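Thioredoxin family protein (Streptococcus pneumoniae, PDB 2YP6) is a surface-exposed lipoprotein of the thioredoxin fold that probably acts as an extracellular thiol-disulfide oxidoreductase in resistance to oxidative stress. Local coordinates at residues G114-T117 against Q123-Q126. Sequence-based numbering, arbitrary orientation.
Sequences GEKT and QWFQ
Lys116 reaches across to Trp124 and lays the end of its aliphatic chain over one face of the indole, the two side chains crossing at about a right angle. The main contact is a CH-pi interaction: CE of Lys116 stands 3.6 Å from the centroid of the five-membered ring of Trp124, 18° off the ring normal, and is 3.5 Å from both CG and CD1 of Trp124. One carbon back, CD of Lys116 rests 3.8 Å from CB of Trp124, the methylene that links the indole to the helix backbone. The Lys116 chain runs extended through chi2 and chi3, then bends at chi4 (-65°), which turns the ammonium group off the ring face instead of driving it into the indole. The remaining cation-pi interaction is off-centre, NZ of Lys116 lying 4.5 Å from the same five-membered ring centroid of Trp124, 32° off the ring normal.

Hydrogen bonding acts within the loop and not across the contact. The backbone N of Lys116 donates to OE2 of Glu115 over 2.8 Å, meeting the anti side of the carboxylate somewhat out of its plane. Ser79 OG is hydrogen-bonded to this oxygen too.

Gly114 touches the bound 3-cyclohexyl-1-propylphosphocholine. Thr117 caps N of Gln120 through OG1, where the loop turns into helix 120-127. Lys116 and Trp124 both also touch Ser79, just ahead of the Cys81-Cys84 disulfide. The pair thus packs this surface loop against the helix it leads into; in this thioredoxin-fold protein, loop and helix together join strand 102-108 to its sheet neighbour, strand 135-137.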
loop_
_atom_site.group_PDB
_atom_site.type_symbol
_atom_site.label_atom_id
_atom_site.label_comp_id
_atom_site.label_asym_id
_atom_site.label_seq_id
_atom_site.Cartn_x
_atom_site.Cartn_y
_atom_site.Cartn_z
ATOM N N GLY A 114 -17.321 5.469 -3.523
ATOM C CA GLY A 114 -17.158 5.388 -4.956
ATOM C C GLY A 114 -16.223 4.321 -5.463
ATOM O O GLY A 114 -16.188 4.092 -6.663
ATOM N N GLU A 115 -15.462 3.667 -4.591
ATOM C CA GLU A 115 -14.636 2.554 -5.029
ATOM C C GLU A 115 -15.522 1.431 -5.555
ATOM O O GLU A 115 -16.697 1.307 -5.189
ATOM C CB GLU A 115 -13.756 2.057 -3.880
ATOM C CG GLU A 115 -12.797 0.943 -4.221
ATOM C CD GLU A 115 -11.845 1.315 -5.351
ATOM O OE1 GLU A 115 -10.823 1.987 -5.073
ATOM O OE2 GLU A 115 -12.132 0.958 -6.520
ATOM N N LYS A 116 -14.925 0.630 -6.429
ATOM C CA LYS A 116 -15.560 -0.526 -7.027
ATOM C C LYS A 116 -15.926 -1.573 -5.989
ATOM O O LYS A 116 -15.300 -1.667 -4.937
ATOM C CB LYS A 116 -14.600 -1.118 -8.077
ATOM C CG LYS A 116 -14.522 -0.214 -9.311
ATOM C CD LYS A 116 -13.473 -0.642 -10.318
ATOM C CE LYS A 116 -13.405 0.373 -11.459
ATOM N NZ LYS A 116 -14.647 0.426 -12.243
ATOM N N THR A 117 -16.923 -2.378 -6.301
ATOM C CA THR A 117 -17.323 -3.429 -5.385
ATOM C C THR A 117 -16.249 -4.506 -5.350
ATOM O O THR A 117 -15.406 -4.593 -6.244
ATOM C CB THR A 117 -18.604 -4.088 -5.815
ATOM O OG1 THR A 117 -18.418 -4.680 -7.113
ATOM C CG2 THR A 117 -19.749 -3.071 -5.851
ATOM N N GLN A 123 -11.684 -7.699 -11.514
ATOM C CA GLN A 123 -11.854 -7.724 -12.954
ATOM C C GLN A 123 -11.223 -6.473 -13.567
ATOM O O GLN A 123 -10.436 -6.551 -14.522
ATOM C CB GLN A 123 -13.351 -7.821 -13.320
ATOM C CG GLN A 123 -13.652 -7.458 -14.783
ATOM C CD GLN A 123 -15.140 -7.572 -15.161
ATOM O OE1 GLN A 123 -16.027 -7.552 -14.300
ATOM N NE2 GLN A 123 -15.408 -7.686 -16.459
ATOM N N TRP A 124 -11.549 -5.319 -13.001
ATOM C CA TRP A 124 -10.973 -4.058 -13.453
ATOM C C TRP A 124 -9.427 -4.064 -13.339
ATOM O O TRP A 124 -8.727 -3.642 -14.255
ATOM C CB TRP A 124 -11.549 -2.904 -12.620
ATOM C CG TRP A 124 -10.909 -1.601 -12.937
ATOM C CD1 TRP A 124 -11.232 -0.766 -13.963
ATOM C CD2 TRP A 124 -9.813 -0.980 -12.244
ATOM N NE1 TRP A 124 -10.415 0.338 -13.943
ATOM C CE2 TRP A 124 -9.534 0.229 -12.908
ATOM C CE3 TRP A 124 -9.045 -1.325 -11.128
ATOM C CZ2 TRP A 124 -8.515 1.085 -12.503
ATOM C CZ3 TRP A 124 -8.052 -0.466 -10.722
ATOM C CH2 TRP A 124 -7.799 0.727 -11.406
ATOM N N PHE A 125 -8.920 -4.546 -12.213
ATOM C CA PHE A 125 -7.484 -4.550 -11.930
ATOM C C PHE A 125 -6.753 -5.334 -13.016
ATOM O O PHE A 125 -5.760 -4.878 -13.588
ATOM C CB PHE A 125 -7.274 -5.189 -10.556
ATOM C CG PHE A 125 -5.872 -5.101 -10.023
ATOM C CD1 PHE A 125 -5.412 -3.952 -9.426
ATOM C CD2 PHE A 125 -5.042 -6.194 -10.085
ATOM C CE1 PHE A 125 -4.133 -3.894 -8.917
ATOM C CE2 PHE A 125 -3.779 -6.140 -9.582
ATOM C CZ PHE A 125 -3.328 -4.995 -8.988
ATOM N N GLN A 126 -7.281 -6.511 -13.312
ATOM C CA GLN A 126 -6.680 -7.390 -14.311
ATOM C C GLN A 126 -6.739 -6.794 -15.708
ATOM O O GLN A 126 -5.815 -6.972 -16.494
ATOM C CB GLN A 126 -7.354 -8.761 -14.271
ATOM C CG GLN A 126 -7.052 -9.618 -15.479
ATOM C CD GLN A 126 -7.119 -11.110 -15.180
ATOM O OE1 GLN A 126 -7.539 -11.522 -14.091
ATOM N NE2 GLN A 126 -6.690 -11.929 -16.145
#